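Multidrug resistance protein (Vibrio cholerae, PDB 1YC9) forms a trimeric outer-membrane channel of the outer membrane factor family for multidrug efflux, and could be involved in resistance to puromycin and acriflavine. Local coordinates at residues L56-Q60 with L129-E133; Q109-W115 with Y284-S290. The protein carries 1 engineered substitution. All coordinates share one frame; numbering follows the deposited sequence.

Contact 1: L56-Q60 with L129-E133; sequences LKGAQ and LAAAE
Leu56 reaches across to helix 117-183 with one branch: its CD1 lies 3.8 Å from Glu133 CG and 4.1 Å from Leu129 CD1. With CG anti to the backbone N (chi1 172°), the side chain, which leaves the backbone beside the contact rather than straight into it, brings that methyl in among Leu129, Ala132 and the aliphatic part of Glu133. One residue on, Lys57 turns away and forms a salt bridge to Glu335 of the second subunit. Ala59 faces helix 117-183 directly, and its CB meets Ala132 CB at 3.4 Å, tighter than an ordinary methyl contact. Leu129 CD1 settles against the same Ala59 methyl at 3.9 Å, and also packs on Gln60, 3.7 Å from CG. Leu129 thus mirrors Leu56: each helix offers one leucine methyl and one alanine methyl in an antiparallel pair whose local axes run 167° apart at a closest approach of 9.0 Å. At the margin, Gln60 and Glu133 extend their polar ends toward one water, which accepts from Gln60 NE2 at 2.8 Å and donates to Glu133 OE2 at 2.7 Å. This is packing in the long alpha-helical barrel of an outer membrane factor, joining helix 47-67 to helix 117-183, whose Ala131 leans on Trp267 and Ala264 of helix 260-281. Small alanines let the backbones come close and the leucines fill in beside them; the direct contact is therefore apolar, while the carboxamide and the carboxylate are linked through one bridging water.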
loop_
_atom_site.group_PDB
_atom_site.type_symbol
_atom_site.label_atom_id
_atom_site.label_comp_id
_atom_site.label_asym_id
_atom_site.label_seq_id
_atom_site.Cartn_x
_atom_site.Cartn_y
_atom_site.Cartn_z
ATOM N N LEU A 56 -6.542 -2.784 19.011
ATOM C CA LEU A 56 -7.818 -3.056 19.650
ATOM C C LEU A 56 -7.943 -2.170 20.893
ATOM O O LEU A 56 -8.970 -1.550 21.116
ATOM C CB LEU A 56 -7.964 -4.560 19.978
ATOM C CG LEU A 56 -9.193 -4.911 20.815
ATOM C CD1 LEU A 56 -10.467 -4.453 20.108
ATOM C CD2 LEU A 56 -9.198 -6.414 21.035
ATOM N N LYS A 57 -6.896 -2.090 21.704
ATOM C CA LYS A 57 -6.928 -1.265 22.891
ATOM C C LYS A 57 -7.202 0.190 22.509
ATOM O O LYS A 57 -7.930 0.890 23.205
ATOM C CB LYS A 57 -5.645 -1.421 23.715
ATOM C CG LYS A 57 -5.577 -0.614 24.992
ATOM C CD LYS A 57 -4.273 -0.833 25.737
ATOM C CE LYS A 57 -4.198 0.064 26.944
ATOM N NZ LYS A 57 -3.036 -0.205 27.822
ATOM N N GLY A 58 -6.667 0.618 21.382
ATOM C CA GLY A 58 -6.891 1.964 20.880
ATOM C C GLY A 58 -8.354 2.231 20.663
ATOM O O GLY A 58 -8.892 3.256 21.076
ATOM N N ALA A 59 -8.992 1.310 19.970
ATOM C CA ALA A 59 -10.419 1.436 19.678
ATOM C C ALA A 59 -11.240 1.434 20.986
ATOM O O ALA A 59 -12.261 2.113 21.083
ATOM C CB ALA A 59 -10.872 0.305 18.785
ATOM N N GLN A 60 -10.785 0.671 21.975
ATOM C CA GLN A 60 -11.412 0.659 23.287
ATOM C C GLN A 60 -11.331 2.032 23.942
ATOM O O GLN A 60 -12.309 2.568 24.454
ATOM C CB GLN A 60 -10.812 -0.437 24.192
ATOM C CG GLN A 60 -11.149 -1.888 23.724
ATOM C CD GLN A 60 -10.303 -2.950 24.426
ATOM O OE1 GLN A 60 -9.331 -2.613 25.056
ATOM N NE2 GLN A 60 -10.675 -4.226 24.284
ATOM N N LEU A 129 -15.770 0.112 17.543
ATOM C CA LEU A 129 -15.111 -0.856 18.427
ATOM C C LEU A 129 -15.441 -2.286 17.996
ATOM O O LEU A 129 -14.592 -3.162 17.997
ATOM C CB LEU A 129 -15.509 -0.595 19.874
ATOM C CG LEU A 129 -15.000 -1.627 20.892
ATOM C CD1 LEU A 129 -13.483 -1.713 20.834
ATOM C CD2 LEU A 129 -15.469 -1.269 22.297
ATOM N N ALA A 130 -16.686 -2.544 17.657
ATOM C CA ALA A 130 -17.054 -3.875 17.178
ATOM C C ALA A 130 -16.303 -4.238 15.916
ATOM O O ALA A 130 -15.899 -5.385 15.713
ATOM C CB ALA A 130 -18.601 -4.019 16.960
ATOM N N ALA A 131 -16.079 -3.250 15.058
ATOM C CA ALA A 131 -15.279 -3.482 13.882
ATOM C C ALA A 131 -13.830 -3.775 14.271
ATOM O O ALA A 131 -13.208 -4.687 13.690
ATOM C CB ALA A 131 -15.376 -2.302 12.913
ATOM N N ALA A 132 -13.320 -3.032 15.247
ATOM C CA ALA A 132 -11.965 -3.278 15.752
ATOM C C ALA A 132 -11.786 -4.673 16.386
ATOM O O ALA A 132 -10.724 -5.341 16.259
ATOM C CB ALA A 132 -11.563 -2.222 16.682
ATOM N N GLU A 133 -12.837 -5.122 17.044
ATOM C CA GLU A 133 -12.834 -6.470 17.631
ATOM C C GLU A 133 -12.722 -7.525 16.523
ATOM O O GLU A 133 -11.910 -8.445 16.600
ATOM C CB GLU A 133 -14.065 -6.668 18.497
ATOM C CG GLU A 133 -14.017 -5.900 19.786
ATOM C CD GLU A 133 -15.311 -5.938 20.590
ATOM O OE1 GLU A 133 -16.307 -6.455 20.063
ATOM O OE2 GLU A 133 -15.307 -5.426 21.736
HETATM O O HOH W 1 -13.280 -4.959 23.487
#

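Contact 2: Q109-W115 with Y284-S290; sequences QYDFDFW and YPDVTLS
Trp115 and Tyr284 both carry CG anti to the carbonyl carbon (chi1 -40° and -70°), which brings the indole over Tyr284 CB; this methylene stands 3.5 Å from the centroid of the five-membered ring, almost on its normal, in a CH-pi contact. Their six-membered rings meet obliquely. The pair lies where the beta-barrel of this outer membrane factor gives way to its helices, beside an antiparallel ladder between strands 98-111 and 286-298. Tyr110 and Leu289 form a hydrogen-bonded pair, with Tyr110 N to Leu289 O at 2.8 Å and Leu289 N to Tyr110 O at 2.6 Å. Just beyond the strand, Phe112 N donates one more bond to Val287 O, while its ring packs obliquely on Val287 CG1 and Leu289 CB. Phe114 turns its ring edge to Val287 CB. Asp111 OD1 and Asp286 OD2 are only 3.0 Å apart, a like-charge approach probably eased by Lys117, salt-bridged to Asp286 OD1; Asn118 binds Asp111 OD2. Beyond the end of strand 98-111, a water accepts from Phe114 N and from Val287 N of the neighbouring strand. Trp115 NE1 donates to Pro285 O at 2.8 Å, in the carbonyl plane but 16° out of the indole plane.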
loop_
_atom_site.group_PDB
_atom_site.type_symbol
_atom_site.label_atom_id
_atom_site.label_comp_id
_atom_site.label_asym_id
_atom_site.label_seq_id
_atom_site.Cartn_x
_atom_site.Cartn_y
_atom_site.Cartn_z
ATOM N N GLN A 109 -21.267 21.003 33.528
ATOM C CA GLN A 109 -21.902 21.114 32.208
ATOM C C GLN A 109 -22.499 19.777 31.783
ATOM O O GLN A 109 -21.916 18.733 32.018
ATOM C CB GLN A 109 -20.901 21.609 31.192
ATOM C CG GLN A 109 -21.470 21.911 29.832
ATOM C CD GLN A 109 -20.646 23.029 29.198
ATOM O OE1 GLN A 109 -21.064 24.194 29.199
ATOM N NE2 GLN A 109 -19.435 22.701 28.792
ATOM N N TYR A 110 -23.685 19.824 31.157
ATOM C CA TYR A 110 -24.404 18.636 30.669
ATOM C C TYR A 110 -25.140 19.059 29.361
ATOM O O TYR A 110 -25.791 20.112 29.285
ATOM C CB TYR A 110 -25.418 18.077 31.717
ATOM C CG TYR A 110 -26.180 16.924 31.155
ATOM C CD1 TYR A 110 -25.523 15.775 30.769
ATOM C CD2 TYR A 110 -27.568 17.016 30.886
ATOM C CE1 TYR A 110 -26.183 14.714 30.260
ATOM C CE2 TYR A 110 -28.242 15.967 30.342
ATOM C CZ TYR A 110 -27.603 14.856 30.013
ATOM O OH TYR A 110 -28.235 13.835 29.399
ATOM N N ASP A 111 -24.949 18.263 28.343
ATOM C CA ASP A 111 -25.634 18.391 27.073
ATOM C C ASP A 111 -26.899 17.531 27.100
ATOM O O ASP A 111 -26.802 16.291 27.178
ATOM C CB ASP A 111 -24.641 17.904 26.015
ATOM C CG ASP A 111 -24.951 18.366 24.627
ATOM O OD1 ASP A 111 -25.995 18.993 24.436
ATOM O OD2 ASP A 111 -24.201 18.086 23.646
ATOM N N PHE A 112 -28.072 18.138 26.931
ATOM C CA PHE A 112 -29.331 17.334 26.981
ATOM C C PHE A 112 -29.647 16.228 25.982
ATOM O O PHE A 112 -30.400 15.252 26.336
ATOM C CB PHE A 112 -30.549 18.218 27.047
ATOM C CG PHE A 112 -30.813 18.757 28.389
ATOM C CD1 PHE A 112 -30.533 20.088 28.677
ATOM C CD2 PHE A 112 -31.358 17.952 29.395
ATOM C CE1 PHE A 112 -30.848 20.626 29.912
ATOM C CE2 PHE A 112 -31.593 18.454 30.646
ATOM C CZ PHE A 112 -31.366 19.798 30.912
ATOM N N ASP A 113 -29.167 16.371 24.779
ATOM C CA ASP A 113 -29.345 15.372 23.685
ATOM C C ASP A 113 -30.772 15.110 23.225
ATOM O O ASP A 113 -31.116 13.991 22.937
ATOM C CB ASP A 113 -28.642 14.037 23.994
ATOM C CG ASP A 113 -28.183 13.335 22.727
ATOM O OD1 ASP A 113 -27.989 14.048 21.710
ATOM O OD2 ASP A 113 -27.989 12.118 22.665
ATOM N N PHE A 114 -31.567 16.154 23.063
ATOM C CA PHE A 114 -32.981 15.966 22.631
ATOM C C PHE A 114 -33.214 15.304 21.298
ATOM O O PHE A 114 -34.267 14.676 21.064
ATOM C CB PHE A 114 -33.688 17.308 22.631
ATOM C CG PHE A 114 -34.077 17.734 23.986
ATOM C CD1 PHE A 114 -33.473 18.793 24.598
ATOM C CD2 PHE A 114 -35.024 17.003 24.694
ATOM C CE1 PHE A 114 -33.840 19.179 25.899
ATOM C CE2 PHE A 114 -35.373 17.372 25.998
ATOM C CZ PHE A 114 -34.764 18.472 26.583
ATOM N N TRP A 115 -32.257 15.441 20.384
ATOM C CA TRP A 115 -32.397 14.831 19.073
ATOM C C TRP A 115 -31.589 13.561 18.870
ATOM O O TRP A 115 -31.568 12.982 17.777
ATOM C CB TRP A 115 -32.069 15.877 17.991
ATOM C CG TRP A 115 -32.617 17.109 18.362
ATOM C CD1 TRP A 115 -31.959 18.155 18.954
ATOM C CD2 TRP A 115 -33.984 17.487 18.287
ATOM N NE1 TRP A 115 -32.851 19.144 19.271
ATOM C CE2 TRP A 115 -34.095 18.764 18.844
ATOM C CE3 TRP A 115 -35.123 16.883 17.770
ATOM C CZ2 TRP A 115 -35.293 19.445 18.905
ATOM C CZ3 TRP A 115 -36.313 17.551 17.839
ATOM C CH2 TRP A 115 -36.391 18.827 18.380
ATOM N N TYR A 284 -30.718 20.937 14.285
ATOM C CA TYR A 284 -31.688 21.110 15.335
ATOM C C TYR A 284 -31.099 21.832 16.548
ATOM O O TYR A 284 -29.875 21.946 16.654
ATOM C CB TYR A 284 -32.246 19.738 15.744
ATOM C CG TYR A 284 -33.124 19.169 14.663
ATOM C CD1 TYR A 284 -32.574 18.607 13.531
ATOM C CD2 TYR A 284 -34.541 19.196 14.789
ATOM C CE1 TYR A 284 -33.375 18.087 12.525
ATOM C CE2 TYR A 284 -35.354 18.687 13.780
ATOM C CZ TYR A 284 -34.756 18.117 12.657
ATOM O OH TYR A 284 -35.503 17.597 11.615
ATOM N N PRO A 285 -31.970 22.389 17.379
ATOM C CA PRO A 285 -31.498 23.154 18.525
ATOM C C PRO A 285 -30.657 22.301 19.468
ATOM O O PRO A 285 -30.982 21.160 19.699
ATOM C CB PRO A 285 -32.767 23.652 19.183
ATOM C CG PRO A 285 -33.937 23.429 18.220
ATOM C CD PRO A 285 -33.453 22.417 17.244
ATOM N N ASP A 286 -29.547 22.829 19.919
ATOM C CA ASP A 286 -28.769 22.179 20.957
ATOM C C ASP A 286 -29.086 22.746 22.336
ATOM O O ASP A 286 -28.946 23.934 22.560
ATOM C CB ASP A 286 -27.321 22.414 20.623
ATOM C CG ASP A 286 -26.480 21.332 21.120
ATOM O OD1 ASP A 286 -25.587 20.829 20.366
ATOM O OD2 ASP A 286 -26.723 20.905 22.286
ATOM N N VAL A 287 -29.507 21.881 23.299
ATOM C CA VAL A 287 -29.930 22.348 24.596
ATOM C C VAL A 287 -28.915 21.804 25.634
ATOM O O VAL A 287 -28.592 20.614 25.607
ATOM C CB VAL A 287 -31.334 21.901 24.989
ATOM C CG1 VAL A 287 -31.712 22.497 26.362
ATOM C CG2 VAL A 287 -32.347 22.317 23.939
ATOM N N THR A 288 -28.365 22.710 26.431
ATOM C CA THR A 288 -27.288 22.373 27.366
ATOM C C THR A 288 -27.742 22.852 28.732
ATOM O O THR A 288 -28.786 23.541 28.873
ATOM C CB THR A 288 -25.962 22.994 26.935
ATOM O OG1 THR A 288 -26.212 24.374 26.674
ATOM C CG2 THR A 288 -25.473 22.422 25.606
ATOM N N LEU A 289 -27.082 22.355 29.769
ATOM C CA LEU A 289 -27.326 22.795 31.098
ATOM C C LEU A 289 -25.941 23.089 31.703
ATOM O O LEU A 289 -24.979 22.311 31.490
ATOM C CB LEU A 289 -27.994 21.694 31.892
ATOM C CG LEU A 289 -28.367 21.979 33.332
ATOM C CD1 LEU A 289 -29.522 22.910 33.522
ATOM C CD2 LEU A 289 -28.787 20.582 33.909
ATOM N N SER A 290 -25.840 24.229 32.375
ATOM C CA SER A 290 -24.595 24.639 33.043
ATOM C C SER A 290 -24.928 25.067 34.441
ATOM O O SER A 290 -26.023 25.551 34.741
ATOM C CB SER A 290 -23.942 25.878 32.316
ATOM O OG SER A 290 -23.492 25.400 31.073
HETATM O O HOH W 2 -30.076 18.929 22.792
#

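Contact 1 belongs to the helical barrel and contact 2 to the junction with the beta-barrel; their centres are 28 Å apart and their nearest atoms about 18 Å, so they do not touch. The chain ties them closely, since strand 98-111 leads through the turn of contact 2 into helix 117-183, which carries 129-133. Their segments alternate along the sequence. Contact 1 joins helices from within the first half of the chain, whereas contact 2 joins the two halves, pairing 109-115 with 284-290. Partners differ too: a second subunit reaches the 56-60 segment, but no other chain of the trimer touches the two segments of contact 2. A bound mercury(II) ion lies about 9 Å from the side chain of Leu56.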